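Local coordinates for nitrate regulatory protein (Klebsiella oxytoca, PDB 4AKK) that senses nitrate and nitrite and binds the leader RNA of the nasF operon to effect transcription antitermination, at the interface of chains A and B. Numbering follows the deposited sequence. Chains: chain A/B, Nitrate regulatory protein.

Contact 1: the interface of chains A and B. Residues chain A 126-127, 130, 172; chain B 332, 335, 339, 341.
B:Leu335 drives its two methyl branches against A:Trp126 and A:Arg127, consecutive residues of one helix, and buries 79 Å² in doing so. CG stands anti to the backbone N (chi1 -178°), which directs the branches toward chain A. One of them, CD1, lies 3.4 Å from the backbone O of A:Trp126 and also packs against CB of A:Cys130. The other, CD2, meets the guanidinium end of A:Arg127, 3.7 Å from CZ, the two side chains crossing at about a right angle. The indole of A:Trp126 slides past B:Leu335 in the opposite direction, its CE3 4.0 Å from CA of the leucine. B:Leu339, one helical turn on, adds CD1 at 3.6 Å from NE of A:Arg127, and CG of B:Pro341 borders NH2. Within this patch no nitrogen or oxygen of one side comes within bonding reach of the other, so the contact is one of packing. In the second shell, A:Gln172 OE1 sits at the guanidinium edge, in its plane, and accepts a weak, nearly straight hydrogen bond from A:Arg127 NE (3.4 Å, 172° at H), which may steady the bent arginine chain. In the fold, helix 122-134 of chain A meets helix 331-339 of chain B, just ahead of the long helix beginning at B:Pro341.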
loop_
_atom_site.group_PDB
_atom_site.type_symbol
_atom_site.label_atom_id
_atom_site.label_comp_id
_atom_site.label_asym_id
_atom_site.label_seq_id
_atom_site.Cartn_x
_atom_site.Cartn_y
_atom_site.Cartn_z
ATOM N N TRP A 126 8.919 16.317 -9.574
ATOM C CA TRP A 126 9.625 16.302 -8.290
ATOM C C TRP A 126 10.618 15.132 -8.200
ATOM O O TRP A 126 11.744 15.302 -7.736
ATOM C CB TRP A 126 8.640 16.259 -7.119
ATOM C CG TRP A 126 8.175 17.612 -6.657
ATOM C CD1 TRP A 126 7.172 18.366 -7.199
ATOM C CD2 TRP A 126 8.682 18.362 -5.544
ATOM N NE1 TRP A 126 7.026 19.539 -6.495
ATOM C CE2 TRP A 126 7.940 19.561 -5.475
ATOM C CE3 TRP A 126 9.689 18.136 -4.599
ATOM C CZ2 TRP A 126 8.174 20.536 -4.495
ATOM C CZ3 TRP A 126 9.918 19.106 -3.625
ATOM C CH2 TRP A 126 9.163 20.288 -3.584
ATOM N N ARG A 127 10.199 13.952 -8.644
ATOM C CA ARG A 127 11.071 12.782 -8.600
ATOM C C ARG A 127 12.302 13.020 -9.459
ATOM O O ARG A 127 13.431 12.759 -9.046
ATOM C CB ARG A 127 10.338 11.534 -9.098
ATOM C CG ARG A 127 9.250 11.025 -8.171
ATOM C CD ARG A 127 9.805 10.483 -6.856
ATOM N NE ARG A 127 8.745 9.876 -6.048
ATOM C CZ ARG A 127 8.890 9.466 -4.790
ATOM N NH1 ARG A 127 10.060 9.595 -4.172
ATOM N NH2 ARG A 127 7.859 8.938 -4.140
ATOM N N CYS A 130 14.711 15.618 -7.993
ATOM C CA CYS A 130 15.462 15.011 -6.897
ATOM C C CYS A 130 16.635 14.192 -7.430
ATOM O O CYS A 130 17.777 14.377 -7.007
ATOM C CB CYS A 130 14.531 14.121 -6.076
ATOM S SG CYS A 130 15.095 13.701 -4.417
ATOM N N GLN A 172 6.718 6.210 -10.378
ATOM C CA GLN A 172 6.013 7.451 -10.651
ATOM C C GLN A 172 5.620 7.508 -12.121
ATOM O O GLN A 172 4.623 8.125 -12.485
ATOM C CB GLN A 172 6.893 8.652 -10.316
ATOM C CG GLN A 172 6.090 9.911 -10.113
ATOM C CD GLN A 172 5.271 9.830 -8.860
ATOM O OE1 GLN A 172 5.795 9.500 -7.793
ATOM N NE2 GLN A 172 3.977 10.120 -8.970
ATOM N N ALA B 332 15.107 15.672 -0.487
ATOM C CA ALA B 332 14.407 14.413 -0.234
ATOM C C ALA B 332 13.368 14.549 0.878
ATOM O O ALA B 332 12.260 14.015 0.783
ATOM C CB ALA B 332 15.400 13.307 0.106
ATOM N N LEU B 335 10.558 16.395 -0.519
ATOM C CA LEU B 335 9.800 15.623 -1.506
ATOM C C LEU B 335 8.701 14.776 -0.864
ATOM O O LEU B 335 7.578 14.732 -1.364
ATOM C CB LEU B 335 10.736 14.755 -2.366
ATOM C CG LEU B 335 10.023 13.940 -3.453
ATOM C CD1 LEU B 335 10.791 13.918 -4.770
ATOM C CD2 LEU B 335 9.723 12.527 -2.963
ATOM N N LEU B 339 4.892 15.102 -1.738
ATOM C CA LEU B 339 4.184 14.004 -2.405
ATOM C C LEU B 339 3.310 13.147 -1.468
ATOM O O LEU B 339 2.352 12.510 -1.914
ATOM C CB LEU B 339 5.164 13.094 -3.159
ATOM C CG LEU B 339 6.089 13.710 -4.215
ATOM C CD1 LEU B 339 6.553 12.645 -5.204
ATOM C CD2 LEU B 339 5.402 14.845 -4.950
ATOM N N PRO B 341 3.680 10.190 0.055
ATOM C CA PRO B 341 3.533 8.855 -0.537
ATOM C C PRO B 341 2.859 7.870 0.409
ATOM O O PRO B 341 2.003 7.100 -0.017
ATOM C CB PRO B 341 4.983 8.414 -0.803
ATOM C CG PRO B 341 5.829 9.668 -0.635
ATOM C CD PRO B 341 5.088 10.535 0.320
#

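Contact 2: the interface of chains A and B. Residues chain A 37, 40-41; chain B 110, 113, 116-117, 128-129, 132.
A:Glu37, A:Asp40 and A:Trp41 lie in the first turns of helix 37-52 with helical backbone torsions, facing helix 122-134 of chain B and the loop residue B:Arg117. The indole of A:Trp41 is sandwiched. B:Ile128 CG2 sits over the centre of one face, 3.8 Å from the centroid of the six-membered ring. On the opposite face B:Arg117 NE lies 3.6 Å from the same centroid, offset toward the rim, and NH2 reaches over the five-membered ring, both as cation-pi contacts. The guanidinium is not laid flat on the indole, for their planes stand 62° apart. B:Arg117 gets there through a chain bent at chi2 (54°) and chi3 (80°), which folds its tip back across the ring. Its NH1 then forms a salt bridge with the carboxylate OD2 of A:Asp40; at 3.3 Å the hydrogen bond is weak though straight, with OD2 at the guanidinium edge. CG of A:Glu37 also lies in the guanidinium plane, but beside NH2, 3.4 Å away. OE2 of its carboxylate stays 4.2 Å from NH2, beyond contact, where the opposite charges may still attract. B:Ala129 CB closes against CB of A:Trp41 at 3.7 Å, and the backbone O of B:Leu113 lies at the indole edge, in plane. The site thus joins the start of one chain's N-terminal helix to the partner's helix 122-134 and the segment leading into it.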
loop_
_atom_site.group_PDB
_atom_site.type_symbol
_atom_site.label_atom_id
_atom_site.label_comp_id
_atom_site.label_asym_id
_atom_site.label_seq_id
_atom_site.Cartn_x
_atom_site.Cartn_y
_atom_site.Cartn_z
ATOM N N GLU A 37 -25.202 8.062 -19.975
ATOM C CA GLU A 37 -24.141 8.783 -19.286
ATOM C C GLU A 37 -23.018 7.792 -18.996
ATOM O O GLU A 37 -21.839 8.119 -19.121
ATOM C CB GLU A 37 -24.659 9.418 -17.992
ATOM C CG GLU A 37 -23.649 10.319 -17.285
ATOM C CD GLU A 37 -24.267 11.136 -16.155
ATOM O OE1 GLU A 37 -25.515 11.194 -16.075
ATOM O OE2 GLU A 37 -23.505 11.723 -15.351
ATOM N N ASP A 40 -20.931 7.393 -21.821
ATOM C CA ASP A 40 -20.214 8.661 -21.946
ATOM C C ASP A 40 -18.911 8.701 -21.139
ATOM O O ASP A 40 -17.899 9.215 -21.614
ATOM C CB ASP A 40 -21.111 9.832 -21.536
ATOM C CG ASP A 40 -22.072 10.247 -22.635
ATOM O OD1 ASP A 40 -21.995 9.665 -23.741
ATOM O OD2 ASP A 40 -22.901 11.154 -22.393
ATOM N N TRP A 41 -18.934 8.169 -19.920
ATOM C CA TRP A 41 -17.737 8.169 -19.082
ATOM C C TRP A 41 -16.725 7.155 -19.589
ATOM O O TRP A 41 -15.535 7.453 -19.673
ATOM C CB TRP A 41 -18.085 7.919 -17.608
ATOM C CG TRP A 41 -18.746 9.105 -16.977
ATOM C CD1 TRP A 41 -20.073 9.253 -16.698
ATOM C CD2 TRP A 41 -18.112 10.326 -16.580
ATOM N NE1 TRP A 41 -20.305 10.488 -16.138
ATOM C CE2 TRP A 41 -19.117 11.168 -16.059
ATOM C CE3 TRP A 41 -16.791 10.787 -16.606
ATOM C CZ2 TRP A 41 -18.844 12.442 -15.570
ATOM C CZ3 TRP A 41 -16.520 12.048 -16.119
ATOM C CH2 TRP A 41 -17.544 12.863 -15.605
ATOM N N TYR B 110 -24.871 14.509 -9.548
ATOM C CA TYR B 110 -24.723 14.607 -10.993
ATOM C C TYR B 110 -24.287 16.020 -11.386
ATOM O O TYR B 110 -23.481 16.199 -12.294
ATOM C CB TYR B 110 -26.013 14.218 -11.715
ATOM C CG TYR B 110 -26.338 12.740 -11.671
ATOM C CD1 TYR B 110 -25.362 11.783 -11.905
ATOM C CD2 TYR B 110 -27.635 12.301 -11.428
ATOM C CE1 TYR B 110 -25.663 10.423 -11.870
ATOM C CE2 TYR B 110 -27.945 10.948 -11.395
ATOM C CZ TYR B 110 -26.955 10.015 -11.615
ATOM O OH TYR B 110 -27.260 8.671 -11.589
ATOM N N LEU B 113 -20.680 16.450 -10.853
ATOM C CA LEU B 113 -19.839 15.671 -11.758
ATOM C C LEU B 113 -19.504 16.450 -13.017
ATOM O O LEU B 113 -18.552 16.119 -13.721
ATOM C CB LEU B 113 -20.523 14.369 -12.160
ATOM C CG LEU B 113 -20.378 13.199 -11.194
ATOM C CD1 LEU B 113 -21.044 11.991 -11.790
ATOM C CD2 LEU B 113 -18.910 12.913 -10.895
ATOM N N ALA B 116 -16.075 17.533 -14.042
ATOM C CA ALA B 116 -15.164 16.425 -14.298
ATOM C C ALA B 116 -15.273 15.880 -15.724
ATOM O O ALA B 116 -14.418 15.112 -16.166
ATOM C CB ALA B 116 -15.397 15.305 -13.281
ATOM N N ARG B 117 -16.314 16.272 -16.448
ATOM C CA ARG B 117 -16.567 15.657 -17.747
ATOM C C ARG B 117 -15.452 15.941 -18.754
ATOM O O ARG B 117 -15.156 15.105 -19.612
ATOM C CB ARG B 117 -17.934 16.060 -18.309
ATOM C CG ARG B 117 -18.271 15.372 -19.632
ATOM C CD ARG B 117 -18.164 13.844 -19.531
ATOM N NE ARG B 117 -19.350 13.252 -18.912
ATOM C CZ ARG B 117 -20.340 12.683 -19.592
ATOM N NH1 ARG B 117 -20.279 12.621 -20.916
ATOM N NH2 ARG B 117 -21.388 12.175 -18.950
ATOM N N ILE B 128 -16.056 6.884 -11.772
ATOM C CA ILE B 128 -17.337 7.542 -11.969
ATOM C C ILE B 128 -18.288 6.672 -12.787
ATOM O O ILE B 128 -19.479 6.591 -12.498
ATOM C CB ILE B 128 -17.152 8.910 -12.648
ATOM C CG1 ILE B 128 -16.296 9.812 -11.760
ATOM C CG2 ILE B 128 -18.508 9.572 -12.932
ATOM C CD1 ILE B 128 -15.790 11.058 -12.452
ATOM N N ALA B 129 -17.760 6.007 -13.803
ATOM C CA ALA B 129 -18.596 5.168 -14.654
ATOM C C ALA B 129 -19.212 4.009 -13.873
ATOM O O ALA B 129 -20.396 3.713 -14.013
ATOM C CB ALA B 129 -17.802 4.656 -15.852
ATOM N N VAL B 132 -21.831 5.519 -11.440
ATOM C CA VAL B 132 -22.976 5.972 -12.224
ATOM C C VAL B 132 -23.798 4.808 -12.787
ATOM O O VAL B 132 -25.005 4.924 -12.991
ATOM C CB VAL B 132 -22.488 6.899 -13.365
ATOM C CG1 VAL B 132 -23.496 6.965 -14.499
ATOM C CG2 VAL B 132 -22.175 8.289 -12.806
#

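Contact 3: the interface of chains A and B. Residues chain A 41, 45, 48-49, 178; chain B 120-122, 125-126.
B:Ser122 and A:Ala45 meet where the start of helix 122-134 lies against helix 37-52, burying 62 and 49 Å² respectively. The serine hydroxyl OG, anti to its backbone N (chi1 -167°), donates a hydrogen bond to the backbone O of A:Ala45 at 3.3 Å. It approaches from above the carbonyl plane, 47° out of it, with a C=O...OG angle of 104°, so it is not directed at a lone pair. The other side of the serine faces A:Asp178: its CB packs 3.4 Å from the carboxylate OD2, and the link becomes polar through water 1, which lies 2.9 Å from OD2 and equally 2.9 Å from B:Ser122 N. This bridge ties the first backbone N-H of the helix to an acidic group, and the helix end may favour the carboxylate's negative charge. The methyl of A:Ala45 is held against the pyrrole part of B:Trp126, CB being 3.5 Å from CD1, and also touches CB of B:Cys125. A:Leu48, with 30 Å² buried, extends CD1 toward B:Ala120 and the backbone around B:Ser122. At the other end, B:Cys125 SG sits at the indole edge of A:Trp41, in plane, 3.9 Å from CE3. The small side chains of A:Ala45, B:Ser122 and B:Cys125 may allow the helices to approach closely, and the direct and water-bridged bonds may help to position the beginning of helix 122-134 on the partner, apparently contributing to the pairing of the two chains.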
loop_
_atom_site.group_PDB
_atom_site.type_symbol
_atom_site.label_atom_id
_atom_site.label_comp_id
_atom_site.label_asym_id
_atom_site.label_seq_id
_atom_site.Cartn_x
_atom_site.Cartn_y
_atom_site.Cartn_z
ATOM N N TRP A 41 -18.934 8.169 -19.920
ATOM C CA TRP A 41 -17.737 8.169 -19.082
ATOM C C TRP A 41 -16.725 7.155 -19.589
ATOM O O TRP A 41 -15.535 7.453 -19.673
ATOM C CB TRP A 41 -18.085 7.919 -17.608
ATOM C CG TRP A 41 -18.746 9.105 -16.977
ATOM C CD1 TRP A 41 -20.073 9.253 -16.698
ATOM C CD2 TRP A 41 -18.112 10.326 -16.580
ATOM N NE1 TRP A 41 -20.305 10.488 -16.138
ATOM C CE2 TRP A 41 -19.117 11.168 -16.059
ATOM C CE3 TRP A 41 -16.791 10.787 -16.606
ATOM C CZ2 TRP A 41 -18.844 12.442 -15.570
ATOM C CZ3 TRP A 41 -16.520 12.048 -16.119
ATOM C CH2 TRP A 41 -17.544 12.863 -15.605
ATOM N N ALA A 45 -12.866 7.798 -21.047
ATOM C CA ALA A 45 -11.730 7.033 -20.543
ATOM C C ALA A 45 -10.952 6.408 -21.696
ATOM O O ALA A 45 -9.749 6.623 -21.825
ATOM C CB ALA A 45 -12.181 5.965 -19.566
ATOM N N LEU A 48 -9.122 8.936 -23.650
ATOM C CA LEU A 48 -7.930 9.431 -22.960
ATOM C C LEU A 48 -6.809 8.402 -23.031
ATOM O O LEU A 48 -5.651 8.742 -23.278
ATOM C CB LEU A 48 -8.239 9.762 -21.499
ATOM C CG LEU A 48 -8.905 11.111 -21.230
ATOM C CD1 LEU A 48 -9.559 11.128 -19.859
ATOM C CD2 LEU A 48 -7.888 12.240 -21.369
ATOM N N GLN A 49 -7.160 7.141 -22.818
ATOM C CA GLN A 49 -6.183 6.068 -22.880
ATOM C C GLN A 49 -5.545 5.990 -24.262
ATOM O O GLN A 49 -4.321 5.842 -24.388
ATOM C CB GLN A 49 -6.831 4.737 -22.513
ATOM C CG GLN A 49 -5.944 3.538 -22.796
ATOM C CD GLN A 49 -6.409 2.286 -22.080
ATOM O OE1 GLN A 49 -7.213 2.466 -21.039
ATOM N NE2 GLN A 49 -6.048 1.168 -22.457
ATOM N N ASP A 178 -1.959 4.678 -18.607
ATOM C CA ASP A 178 -3.315 4.135 -18.502
ATOM C C ASP A 178 -3.394 2.652 -18.898
ATOM O O ASP A 178 -4.182 1.897 -18.333
ATOM C CB ASP A 178 -4.298 4.978 -19.324
ATOM C CG ASP A 178 -4.486 6.386 -18.756
ATOM O OD1 ASP A 178 -4.335 6.561 -17.526
ATOM O OD2 ASP A 178 -4.789 7.316 -19.538
ATOM N N ALA B 120 -11.528 14.937 -15.960
ATOM C CA ALA B 120 -11.220 13.712 -15.235
ATOM C C ALA B 120 -10.214 12.855 -15.996
ATOM O O ALA B 120 -10.279 12.745 -17.220
ATOM C CB ALA B 120 -12.496 12.926 -14.970
ATOM N N SER B 121 -9.287 12.248 -15.263
ATOM C CA SER B 121 -8.321 11.335 -15.853
ATOM C C SER B 121 -9.036 10.053 -16.256
ATOM O O SER B 121 -10.224 9.876 -15.978
ATOM C CB SER B 121 -7.219 10.994 -14.854
ATOM O OG SER B 121 -7.680 10.012 -13.939
ATOM N N SER B 122 -8.303 9.151 -16.895
ATOM C CA SER B 122 -8.882 7.899 -17.341
ATOM C C SER B 122 -9.357 7.062 -16.156
ATOM O O SER B 122 -10.475 6.548 -16.150
ATOM C CB SER B 122 -7.869 7.115 -18.173
ATOM O OG SER B 122 -8.514 6.055 -18.859
ATOM N N CYS B 125 -12.452 8.580 -14.552
ATOM C CA CYS B 125 -13.609 8.319 -15.406
ATOM C C CYS B 125 -14.149 6.909 -15.191
ATOM O O CYS B 125 -15.356 6.707 -15.115
ATOM C CB CYS B 125 -13.267 8.525 -16.883
ATOM S SG CYS B 125 -13.012 10.248 -17.367
ATOM N N TRP B 126 -13.249 5.935 -15.093
ATOM C CA TRP B 126 -13.656 4.563 -14.815
ATOM C C TRP B 126 -14.423 4.456 -13.494
ATOM O O TRP B 126 -15.430 3.769 -13.418
ATOM C CB TRP B 126 -12.443 3.623 -14.809
ATOM C CG TRP B 126 -12.149 3.020 -16.140
ATOM C CD1 TRP B 126 -11.392 3.565 -17.139
ATOM C CD2 TRP B 126 -12.607 1.748 -16.632
ATOM N NE1 TRP B 126 -11.343 2.710 -18.217
ATOM C CE2 TRP B 126 -12.079 1.588 -17.932
ATOM C CE3 TRP B 126 -13.401 0.729 -16.096
ATOM C CZ2 TRP B 126 -12.325 0.452 -18.707
ATOM C CZ3 TRP B 126 -13.642 -0.402 -16.866
ATOM C CH2 TRP B 126 -13.106 -0.531 -18.157
HETATM O O HOH W 1 -5.780 9.739 -18.178
#

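Contact 2 and contact 3 form one continuous strip: the centres of their C-alpha atoms are about 10 Å apart and they share A:Trp41, with helix 37-52 of chain A running along helix 122-134 of chain B in both. Contact 1 lies about 31 Å from contact 2 and 24 Å from contact 3, and there helix 122-134 belongs to chain A and meets helix 331-339 of chain B. By the two-fold symmetry, each chain's helix 122-134 therefore receives two separate elements of its partner. This two-fold arrangement may help hold helices 37-52 and 331-339 of one chain on helix 122-134 of the other, which lies in the NIT region.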